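PDB 4RAA: putative exported protein from Bacteroides fragilis, which is of unknown function, an apparently exported protein, possibly a lipoprotein, folded as a six-bladed beta-propeller of the YWTD superfamily. Local coordinates for residues Val259-Glu263 / Arg264-Val268; Ile293-Phe296 / Gln297-Lys301; Lys327-Gly331 / Asn332-Phe336; Asp337-Leu340 / Ser341-Leu344. All coordinates share one frame; numbering follows the deposited sequence.

Contact 1. Residues Val259-Glu263 / Arg264-Val268; sequences VEETE and RDLFV
Over one face of the E261 carboxylate lies a methyl of L266, with CD1 3.8 Å from E261 CD almost straight above the plane. The D265 carboxylate is likewise met from above: T262 OG1 donates to D265 OD1 at 2.6 Å, from 56° out of the plane. D265 CG stands between its own backbone N and carbonyl carbon (chi1 67°), which swings OD1 back across the turn to T262. The F267 ring stacks on H317, whose NE2 also bonds D265 OD1; H317 thus meets both F267 and D265.

The backbone evidence is that of an antiparallel hairpin closed by E263 and R264, with backbone angles close to those of a type I turn. E260 and F267 form a hydrogen-bonded pair, E260 N reaching F267 O at 3.1 Å and F267 N reaching E260 O at 3.0 Å. T262 N adds a bond to D265 O (3.0 Å). On the face of V259, L266 and V268, V259 CG1 touches L266 CD2 at 3.9 Å.

Outside partners hold the E261 carboxylate, which engages Y190, H218 and K283. Strands 254-261 and 265-272 begin a four-stranded antiparallel blade near the chain's centre. Strands 189-192 and 213-222 flank the V259 and L266 face, while strand 316-321 covers the E260 and T262 side.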
loop_
_atom_site.group_PDB
_atom_site.type_symbol
_atom_site.label_atom_id
_atom_site.label_comp_id
_atom_site.label_asym_id
_atom_site.label_seq_id
_atom_site.Cartn_x
_atom_site.Cartn_y
_atom_site.Cartn_z
ATOM N N VAL A 259 16.458 15.090 -21.928
ATOM C CA VAL A 259 17.025 16.299 -21.319
ATOM C C VAL A 259 17.484 16.009 -19.889
ATOM O O VAL A 259 16.775 15.333 -19.112
ATOM C CB VAL A 259 16.010 17.481 -21.249
ATOM C CG1 VAL A 259 16.666 18.733 -20.651
ATOM C CG2 VAL A 259 15.420 17.797 -22.622
ATOM N N GLU A 260 18.687 16.509 -19.596
ATOM C CA GLU A 260 19.250 16.458 -18.244
ATOM C C GLU A 260 19.670 17.888 -17.916
ATOM O O GLU A 260 20.325 18.567 -18.708
ATOM C CB GLU A 260 20.396 15.455 -18.101
ATOM C CG GLU A 260 20.994 15.400 -16.688
ATOM C CD GLU A 260 19.954 15.336 -15.560
ATOM O OE1 GLU A 260 18.907 14.657 -15.707
ATOM O OE2 GLU A 260 20.200 15.956 -14.500
ATOM N N GLU A 261 19.245 18.360 -16.749
ATOM C CA GLU A 261 19.517 19.733 -16.325
ATOM C C GLU A 261 20.247 19.759 -14.980
ATOM O O GLU A 261 20.043 18.875 -14.147
ATOM C CB GLU A 261 18.189 20.510 -16.253
ATOM C CG GLU A 261 18.361 22.028 -16.297
ATOM C CD GLU A 261 17.061 22.825 -16.248
ATOM O OE1 GLU A 261 15.961 22.314 -16.557
ATOM O OE2 GLU A 261 17.146 24.021 -15.908
ATOM N N THR A 262 21.135 20.746 -14.815
ATOM C CA THR A 262 21.865 21.004 -13.557
ATOM C C THR A 262 21.701 22.504 -13.256
ATOM O O THR A 262 20.929 23.176 -13.941
ATOM C CB THR A 262 23.368 20.609 -13.638
ATOM O OG1 THR A 262 24.074 21.491 -14.516
ATOM C CG2 THR A 262 23.543 19.168 -14.105
ATOM N N GLU A 263 22.396 23.014 -12.236
ATOM C CA GLU A 263 22.361 24.452 -11.896
ATOM C C GLU A 263 23.077 25.318 -12.923
ATOM O O GLU A 263 22.664 26.448 -13.147
ATOM C CB GLU A 263 22.992 24.729 -10.515
ATOM C CG GLU A 263 22.286 24.084 -9.323
ATOM C CD GLU A 263 20.862 24.591 -9.074
ATOM O OE1 GLU A 263 20.490 25.690 -9.550
ATOM O OE2 GLU A 263 20.103 23.882 -8.375
ATOM N N ARG A 264 24.131 24.783 -13.540
ATOM C CA ARG A 264 24.988 25.528 -14.476
ATOM C C ARG A 264 24.745 25.281 -15.972
ATOM O O ARG A 264 24.981 26.189 -16.780
ATOM C CB ARG A 264 26.474 25.263 -14.152
ATOM C CG ARG A 264 26.960 23.824 -14.336
ATOM C CD ARG A 264 28.463 23.710 -14.151
ATOM N NE ARG A 264 28.893 23.882 -12.762
ATOM C CZ ARG A 264 30.164 23.886 -12.343
ATOM N NH1 ARG A 264 31.186 23.737 -13.197
ATOM N NH2 ARG A 264 30.425 24.047 -11.047
ATOM N N ASP A 265 24.309 24.070 -16.336
ATOM C CA ASP A 265 24.107 23.686 -17.738
ATOM C C ASP A 265 22.865 22.826 -18.004
ATOM O O ASP A 265 22.123 22.469 -17.081
ATOM C CB ASP A 265 25.379 22.996 -18.262
ATOM C CG ASP A 265 25.669 21.650 -17.597
ATOM O OD1 ASP A 265 24.757 21.025 -17.016
ATOM O OD2 ASP A 265 26.835 21.196 -17.691
ATOM N N LEU A 266 22.660 22.506 -19.279
ATOM C CA LEU A 266 21.532 21.705 -19.730
ATOM C C LEU A 266 21.927 20.985 -21.031
ATOM O O LEU A 266 22.222 21.635 -22.031
ATOM C CB LEU A 266 20.329 22.640 -19.914
ATOM C CG LEU A 266 18.934 22.150 -20.318
ATOM C CD1 LEU A 266 17.906 23.221 -19.978
ATOM C CD2 LEU A 266 18.842 21.771 -21.791
ATOM N N PHE A 267 21.954 19.652 -20.979
ATOM C CA PHE A 267 22.332 18.784 -22.116
ATOM C C PHE A 267 21.070 18.194 -22.725
ATOM O O PHE A 267 20.168 17.764 -21.989
ATOM C CB PHE A 267 23.221 17.623 -21.657
ATOM C CG PHE A 267 24.665 17.979 -21.389
ATOM C CD1 PHE A 267 25.086 19.262 -21.006
ATOM C CD2 PHE A 267 25.617 16.960 -21.417
ATOM C CE1 PHE A 267 26.428 19.520 -20.750
ATOM C CE2 PHE A 267 26.956 17.216 -21.143
ATOM C CZ PHE A 267 27.363 18.498 -20.811
ATOM N N VAL A 268 21.027 18.155 -24.058
ATOM C CA VAL A 268 19.886 17.631 -24.805
ATOM C C VAL A 268 20.369 16.603 -25.831
ATOM O O VAL A 268 20.914 16.981 -26.866
ATOM C CB VAL A 268 19.107 18.759 -25.540
ATOM C CG1 VAL A 268 17.757 18.242 -26.033
ATOM C CG2 VAL A 268 18.901 19.969 -24.634
#

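Contact 2. Residues Ile293-Phe296 / Gln297-Lys301; sequences IKIF and QDQLK
F296 and L300 meet one turn apart on helix 293-299, which follows the last strand of a propeller blade and ends in a Schellman motif, K301 carrying the positive phi. F296 CB and CG lie against Q297 N, at 3.1 and 3.8 Å. With CG opposite the backbone N (chi1 -169°), the ring is directed down the helix flank. There CD2 lies 4.1 Å from L300 CD1, CE2 approaches that methyl to 3.6 Å and CZ to 3.7 Å. The methyl thus rides over one face: it stands 3.9 Å from the F296 ring centroid, 26° off the normal, a CH-pi contact displaced toward the rim. I278, L280, L25 and A21 pack around F296, so the ring lies between the helix and strand 275-282 of the blade.

Elsewhere i to i+4 backbone bonds hold the helix, including Q297 N to I293 O and L300 N to F296 O. Q297 bends from CB so that its chain runs alongside the I293 carbonyl, and its OE1 makes a weak bond to L305 N. On another flank the extended Q299 chain hands OE1 to A21 N, while its NE2 lies 3.4 Å from I295 CG2.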
loop_
_atom_site.group_PDB
_atom_site.type_symbol
_atom_site.label_atom_id
_atom_site.label_comp_id
_atom_site.label_asym_id
_atom_site.label_seq_id
_atom_site.Cartn_x
_atom_site.Cartn_y
_atom_site.Cartn_z
ATOM N N ILE A 293 27.132 13.017 -32.037
ATOM C CA ILE A 293 27.903 12.226 -31.043
ATOM C C ILE A 293 29.195 11.601 -31.619
ATOM O O ILE A 293 30.190 11.510 -30.889
ATOM C CB ILE A 293 27.007 11.249 -30.212
ATOM C CG1 ILE A 293 26.189 12.080 -29.191
ATOM C CG2 ILE A 293 27.818 10.200 -29.442
ATOM C CD1 ILE A 293 25.120 11.331 -28.411
ATOM N N LYS A 294 29.197 11.223 -32.905
ATOM C CA LYS A 294 30.435 10.717 -33.558
ATOM C C LYS A 294 31.610 11.710 -33.435
ATOM O O LYS A 294 32.754 11.301 -33.220
ATOM C CB LYS A 294 30.230 10.343 -35.047
ATOM C CG LYS A 294 29.759 8.917 -35.310
ATOM C CD LYS A 294 28.335 8.642 -34.849
ATOM C CE LYS A 294 27.961 7.172 -35.029
ATOM N NZ LYS A 294 28.086 6.708 -36.439
ATOM N N ILE A 295 31.303 12.998 -33.572
ATOM C CA ILE A 295 32.293 14.073 -33.454
ATOM C C ILE A 295 32.592 14.326 -31.967
ATOM O O ILE A 295 33.760 14.404 -31.595
ATOM C CB ILE A 295 31.849 15.358 -34.224
ATOM C CG1 ILE A 295 32.024 15.181 -35.755
ATOM C CG2 ILE A 295 32.645 16.595 -33.789
ATOM C CD1 ILE A 295 31.154 14.127 -36.419
ATOM N N PHE A 296 31.534 14.450 -31.148
ATOM C CA PHE A 296 31.615 14.716 -29.689
ATOM C C PHE A 296 32.543 13.763 -28.929
ATOM O O PHE A 296 33.405 14.206 -28.181
ATOM C CB PHE A 296 30.203 14.653 -29.071
ATOM C CG PHE A 296 30.105 15.160 -27.651
ATOM C CD1 PHE A 296 30.127 16.524 -27.382
ATOM C CD2 PHE A 296 29.915 14.280 -26.586
ATOM C CE1 PHE A 296 30.010 16.999 -26.074
ATOM C CE2 PHE A 296 29.788 14.745 -25.279
ATOM C CZ PHE A 296 29.840 16.106 -25.022
ATOM N N GLN A 297 32.365 12.465 -29.140
ATOM C CA GLN A 297 33.176 11.434 -28.454
ATOM C C GLN A 297 34.664 11.405 -28.878
ATOM O O GLN A 297 35.529 11.120 -28.045
ATOM C CB GLN A 297 32.530 10.053 -28.599
ATOM C CG GLN A 297 32.625 9.452 -29.989
ATOM C CD GLN A 297 31.631 8.341 -30.256
ATOM O OE1 GLN A 297 30.878 7.913 -29.370
ATOM N NE2 GLN A 297 31.611 7.876 -31.498
ATOM N N ASP A 298 34.945 11.672 -30.160
ATOM C CA ASP A 298 36.334 11.784 -30.661
ATOM C C ASP A 298 37.025 13.073 -30.150
ATOM O O ASP A 298 38.214 13.041 -29.833
ATOM C CB ASP A 298 36.413 11.634 -32.199
ATOM C CG ASP A 298 36.226 10.173 -32.677
ATOM O OD1 ASP A 298 35.932 9.259 -31.870
ATOM O OD2 ASP A 298 36.393 9.932 -33.891
ATOM N N GLN A 299 36.284 14.179 -30.045
ATOM C CA GLN A 299 36.817 15.448 -29.497
ATOM C C GLN A 299 37.218 15.357 -28.019
ATOM O O GLN A 299 38.200 15.972 -27.619
ATOM C CB GLN A 299 35.832 16.610 -29.688
ATOM C CG GLN A 299 35.781 17.163 -31.108
ATOM C CD GLN A 299 34.875 18.383 -31.261
ATOM O OE1 GLN A 299 34.239 18.843 -30.305
ATOM N NE2 GLN A 299 34.818 18.919 -32.471
ATOM N N LEU A 300 36.455 14.616 -27.217
ATOM C CA LEU A 300 36.784 14.396 -25.788
ATOM C C LEU A 300 37.729 13.205 -25.537
ATOM O O LEU A 300 38.127 12.982 -24.392
ATOM C CB LEU A 300 35.503 14.205 -24.966
ATOM C CG LEU A 300 34.463 15.324 -25.041
ATOM C CD1 LEU A 300 33.217 14.913 -24.280
ATOM C CD2 LEU A 300 35.028 16.626 -24.500
ATOM N N LYS A 301 38.073 12.455 -26.594
ATOM C CA LYS A 301 38.984 11.297 -26.542
ATOM C C LYS A 301 38.467 10.186 -25.616
ATOM O O LYS A 301 39.183 9.744 -24.706
ATOM C CB LYS A 301 40.426 11.731 -26.187
ATOM C CG LYS A 301 41.091 12.641 -27.212
ATOM C CD LYS A 301 42.545 12.908 -26.834
ATOM C CE LYS A 301 43.350 13.495 -27.986
ATOM N NZ LYS A 301 42.856 14.836 -28.401
#

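Contact 3. Residues Lys327-Gly331 / Asn332-Phe336; sequences KDMAG and NGYVF
A Schellman motif ends helix 323-331, and the loop after it folds Y334 and F336 back against M329 and A330. Y334 N reaches M329 O at 3.0 Å and G333 N reaches A330 O at 3.0 Å, with G333 at positive phi. Both donors lie well above the carbonyl planes, 38° and 63° out of them respectively. D328 O takes two bonds from N332, one from its backbone N and one from ND2 at 2.8 Å, arriving from opposite faces of the carbonyl; the asparagine amide is thereby drawn back over the last turn.

M329, a selenomethionine, makes a Met-aromatic contact. Its chain bends at the last torsion (chi3 97°), which brings CE over one face of the Y334 ring, 4.2 Å from the centroid, with SE farther above the same ring. The two residues run side by side, CB to CB. Beyond the ring, Y334 OH bonds D298 OD1 of helix 293-299, tying this surface loop to a neighbouring helix.

F336 is gripped differently: Y334 CD2 lies above the centre of one face of its ring, and A330 CB packs against CE2 at 3.7 Å. A330 N approaches F336 CE2 at 3.5 Å, at the ring edge and in its plane.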
loop_
_atom_site.group_PDB
_atom_site.type_symbol
_atom_site.label_atom_id
_atom_site.label_comp_id
_atom_site.label_asym_id
_atom_site.label_seq_id
_atom_site.Cartn_x
_atom_site.Cartn_y
_atom_site.Cartn_z
ATOM N N LYS A 327 38.996 -0.966 -24.730
ATOM C CA LYS A 327 40.304 -1.645 -24.676
ATOM C C LYS A 327 40.775 -2.111 -26.061
ATOM O O LYS A 327 41.968 -2.021 -26.367
ATOM C CB LYS A 327 40.320 -2.791 -23.670
ATOM C CG LYS A 327 40.208 -2.325 -22.223
ATOM C CD LYS A 327 40.828 -3.302 -21.237
ATOM C CE LYS A 327 42.348 -3.228 -21.260
ATOM N NZ LYS A 327 42.900 -4.038 -20.151
ATOM N N ASP A 328 39.836 -2.569 -26.890
ATOM C CA ASP A 328 40.130 -2.927 -28.292
ATOM C C ASP A 328 40.512 -1.675 -29.096
ATOM O O ASP A 328 41.396 -1.741 -29.942
ATOM C CB ASP A 328 38.940 -3.637 -28.960
ATOM C CG ASP A 328 38.585 -4.971 -28.301
ATOM O OD1 ASP A 328 39.463 -5.643 -27.717
ATOM O OD2 ASP A 328 37.404 -5.354 -28.380
HETATM N N MSE A 329 39.840 -0.546 -28.826
HETATM C CA MSE A 329 40.167 0.756 -29.460
HETATM C C MSE A 329 41.587 1.138 -29.066
HETATM O O MSE A 329 42.414 1.467 -29.949
HETATM C CB MSE A 329 39.130 1.845 -29.140
HETATM C CG MSE A 329 37.793 1.597 -29.846
HETATM SE SE MSE A 329 36.466 2.942 -29.302
HETATM C CE MSE A 329 36.785 4.074 -30.877
ATOM N N ALA A 330 41.891 1.034 -27.760
ATOM C CA ALA A 330 43.250 1.288 -27.224
ATOM C C ALA A 330 44.265 0.377 -27.895
ATOM O O ALA A 330 45.327 0.842 -28.293
ATOM C CB ALA A 330 43.302 1.097 -25.711
ATOM N N GLY A 331 43.919 -0.911 -28.019
ATOM C CA GLY A 331 44.736 -1.918 -28.717
ATOM C C GLY A 331 44.999 -1.579 -30.180
ATOM O O GLY A 331 46.040 -1.952 -30.711
ATOM N N ASN A 332 44.050 -0.877 -30.817
ATOM C CA ASN A 332 44.182 -0.360 -32.196
ATOM C C ASN A 332 44.735 1.085 -32.263
ATOM O O ASN A 332 44.507 1.802 -33.245
ATOM C CB ASN A 332 42.839 -0.470 -32.953
ATOM C CG ASN A 332 42.529 -1.885 -33.376
ATOM O OD1 ASN A 332 42.575 -2.197 -34.563
ATOM N ND2 ASN A 332 42.276 -2.761 -32.413
ATOM N N GLY A 333 45.475 1.505 -31.233
ATOM C CA GLY A 333 46.089 2.832 -31.192
ATOM C C GLY A 333 45.150 4.020 -31.151
ATOM O O GLY A 333 45.429 5.044 -31.780
ATOM N N TYR A 334 44.037 3.891 -30.427
ATOM C CA TYR A 334 43.102 5.004 -30.296
ATOM C C TYR A 334 43.711 5.980 -29.294
ATOM O O TYR A 334 44.151 5.584 -28.209
ATOM C CB TYR A 334 41.703 4.576 -29.859
ATOM C CG TYR A 334 40.717 5.731 -29.849
ATOM C CD1 TYR A 334 40.051 6.131 -31.019
ATOM C CD2 TYR A 334 40.462 6.448 -28.671
ATOM C CE1 TYR A 334 39.157 7.206 -31.008
ATOM C CE2 TYR A 334 39.571 7.515 -28.647
ATOM C CZ TYR A 334 38.922 7.892 -29.810
ATOM O OH TYR A 334 38.039 8.943 -29.752
ATOM N N VAL A 335 43.712 7.249 -29.686
ATOM C CA VAL A 335 44.292 8.335 -28.902
ATOM C C VAL A 335 43.330 8.762 -27.762
ATOM O O VAL A 335 42.586 9.744 -27.887
ATOM C CB VAL A 335 44.753 9.492 -29.850
ATOM C CG1 VAL A 335 43.604 10.051 -30.728
ATOM C CG2 VAL A 335 45.475 10.590 -29.074
ATOM N N PHE A 336 43.359 8.002 -26.656
ATOM C CA PHE A 336 42.507 8.255 -25.456
ATOM C C PHE A 336 42.947 9.404 -24.557
ATOM O O PHE A 336 44.068 9.879 -24.656
ATOM C CB PHE A 336 42.394 6.999 -24.559
ATOM C CG PHE A 336 41.373 6.015 -25.023
ATOM C CD1 PHE A 336 40.024 6.325 -24.942
ATOM C CD2 PHE A 336 41.745 4.768 -25.513
ATOM C CE1 PHE A 336 39.057 5.423 -25.368
ATOM C CE2 PHE A 336 40.780 3.863 -25.934
ATOM C CZ PHE A 336 39.434 4.186 -25.860
#

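Contact 4. Residues Asp337-Leu340 / Ser341-Leu344; sequences DDKL and SELL
K339 crosses obliquely over both E342 and L343, the residues three and four further along helix 338-345. With CG opposite the backbone N (chi1 -178°) and further bends at chi2 and chi4, its chain folds along the helix surface instead of projecting straight outward. The aliphatic part does the touching. CD comes to 3.2 Å from E342 OE2, and CE lies 3.7 Å from L343 CG. E342 is extended (chi2 179°) and brings OE2 to the lysine's methylenes; the charged end, K339 NZ, remains 4.4 Å from E342 OE2, beyond a salt bridge.

On the inner side L340 and L344 lean the same way, toward hydrophobic neighbours: both reach L326 of helix 323-331 and I354 of strand 354-360, and L340 also meets F29. S341 CB lies beyond D337 O, 3.3 Å away, while F336 packs on S341.

The start of the helix is defined by D337 as N-cap. Its OD1 accepts weak bonds from K339 N (2.8 Å) and from L340 N (3.3 Å), the former well bent. Backbone bonds then take over: S341 N to D337 O at 2.9 Å is nearly straight, and L344 N to L340 O at 2.8 Å lies in the carbonyl plane.

A carboxylate occupies the amide-rich first turn, where its negative charge would probably suit the helix dipole. The lysine and glutamate on the exposed flank probably contribute only a loose electrostatic attraction, given the separation of NZ and OE2.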
loop_
_atom_site.group_PDB
_atom_site.type_symbol
_atom_site.label_atom_id
_atom_site.label_comp_id
_atom_site.label_asym_id
_atom_site.label_seq_id
_atom_site.Cartn_x
_atom_site.Cartn_y
_atom_site.Cartn_z
ATOM N N ASP A 337 42.036 9.817 -23.671
ATOM C CA ASP A 337 42.286 10.854 -22.643
ATOM C C ASP A 337 43.275 10.267 -21.615
ATOM O O ASP A 337 43.194 9.077 -21.300
ATOM C CB ASP A 337 40.947 11.287 -21.992
ATOM C CG ASP A 337 41.112 12.219 -20.773
ATOM O OD1 ASP A 337 41.659 11.786 -19.726
ATOM O OD2 ASP A 337 40.606 13.368 -20.832
ATOM N N ASP A 338 44.180 11.107 -21.094
ATOM C CA ASP A 338 45.216 10.668 -20.132
ATOM C C ASP A 338 44.632 9.924 -18.940
ATOM O O ASP A 338 45.029 8.792 -18.676
ATOM C CB ASP A 338 46.094 11.842 -19.628
ATOM C CG ASP A 338 47.037 12.402 -20.697
ATOM O OD1 ASP A 338 47.188 11.806 -21.780
ATOM O OD2 ASP A 338 47.649 13.462 -20.442
ATOM N N LYS A 339 43.666 10.542 -18.259
ATOM C CA LYS A 339 43.058 9.916 -17.079
ATOM C C LYS A 339 42.179 8.685 -17.407
ATOM O O LYS A 339 42.118 7.750 -16.595
ATOM C CB LYS A 339 42.326 10.940 -16.180
ATOM C CG LYS A 339 41.701 10.366 -14.891
ATOM C CD LYS A 339 42.674 9.572 -13.993
ATOM C CE LYS A 339 41.979 8.651 -12.994
ATOM N NZ LYS A 339 41.311 9.347 -11.867
ATOM N N LEU A 340 41.516 8.675 -18.570
ATOM C CA LEU A 340 40.711 7.511 -18.990
ATOM C C LEU A 340 41.610 6.317 -19.261
ATOM O O LEU A 340 41.344 5.221 -18.759
ATOM C CB LEU A 340 39.890 7.798 -20.251
ATOM C CG LEU A 340 38.989 6.674 -20.806
ATOM C CD1 LEU A 340 38.034 6.113 -19.756
ATOM C CD2 LEU A 340 38.208 7.172 -22.012
ATOM N N SER A 341 42.667 6.551 -20.045
ATOM C CA SER A 341 43.660 5.523 -20.398
ATOM C C SER A 341 44.362 4.916 -19.170
ATOM O O SER A 341 44.644 3.718 -19.156
ATOM C CB SER A 341 44.695 6.084 -21.374
ATOM O OG SER A 341 45.426 5.029 -21.940
ATOM N N GLU A 342 44.631 5.750 -18.160
ATOM C CA GLU A 342 45.213 5.335 -16.860
ATOM C C GLU A 342 44.302 4.310 -16.157
ATOM O O GLU A 342 44.781 3.264 -15.714
ATOM C CB GLU A 342 45.466 6.579 -15.991
ATOM C CG GLU A 342 45.950 6.406 -14.556
ATOM C CD GLU A 342 46.147 7.770 -13.893
ATOM O OE1 GLU A 342 47.112 8.478 -14.268
ATOM O OE2 GLU A 342 45.340 8.145 -13.004
ATOM N N LEU A 343 43.004 4.608 -16.081
ATOM C CA LEU A 343 42.002 3.677 -15.520
ATOM C C LEU A 343 41.743 2.457 -16.433
ATOM O O LEU A 343 41.492 1.352 -15.938
ATOM C CB LEU A 343 40.664 4.386 -15.227
ATOM C CG LEU A 343 40.596 5.328 -14.025
ATOM C CD1 LEU A 343 39.280 6.087 -14.041
ATOM C CD2 LEU A 343 40.758 4.583 -12.704
ATOM N N LEU A 344 41.805 2.671 -17.751
ATOM C CA LEU A 344 41.570 1.616 -18.769
ATOM C C LEU A 344 42.711 0.555 -18.777
ATOM O O LEU A 344 42.472 -0.642 -19.016
ATOM C CB LEU A 344 41.383 2.287 -20.159
ATOM C CG LEU A 344 40.576 1.698 -21.316
ATOM C CD1 LEU A 344 39.138 1.473 -20.881
ATOM C CD2 LEU A 344 40.600 2.638 -22.520
#

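In the fold
Contact 1 is the core member, a buried hairpin with its centre about 12 Å from that of the chain; hydrogen bonds hold its carboxylates, and E261 adds a salt bridge to K283 outside the hairpin. Contacts 2 and 4 are partly buried helical turns farther out, each with an apolar flank turned to the strands and a polar flank outward; contact 3 lies at the surface. The three outer contacts adjoin one another: K301 O of contact 2 probably accepts from D337 N of contact 4, and F336 CE2 of contact 3 packs 3.6 Å from L344 CD2. Contact 1 touches none of them. Schellman motifs end the helices of contacts 2 and 3, whereas contact 4 holds a helix start.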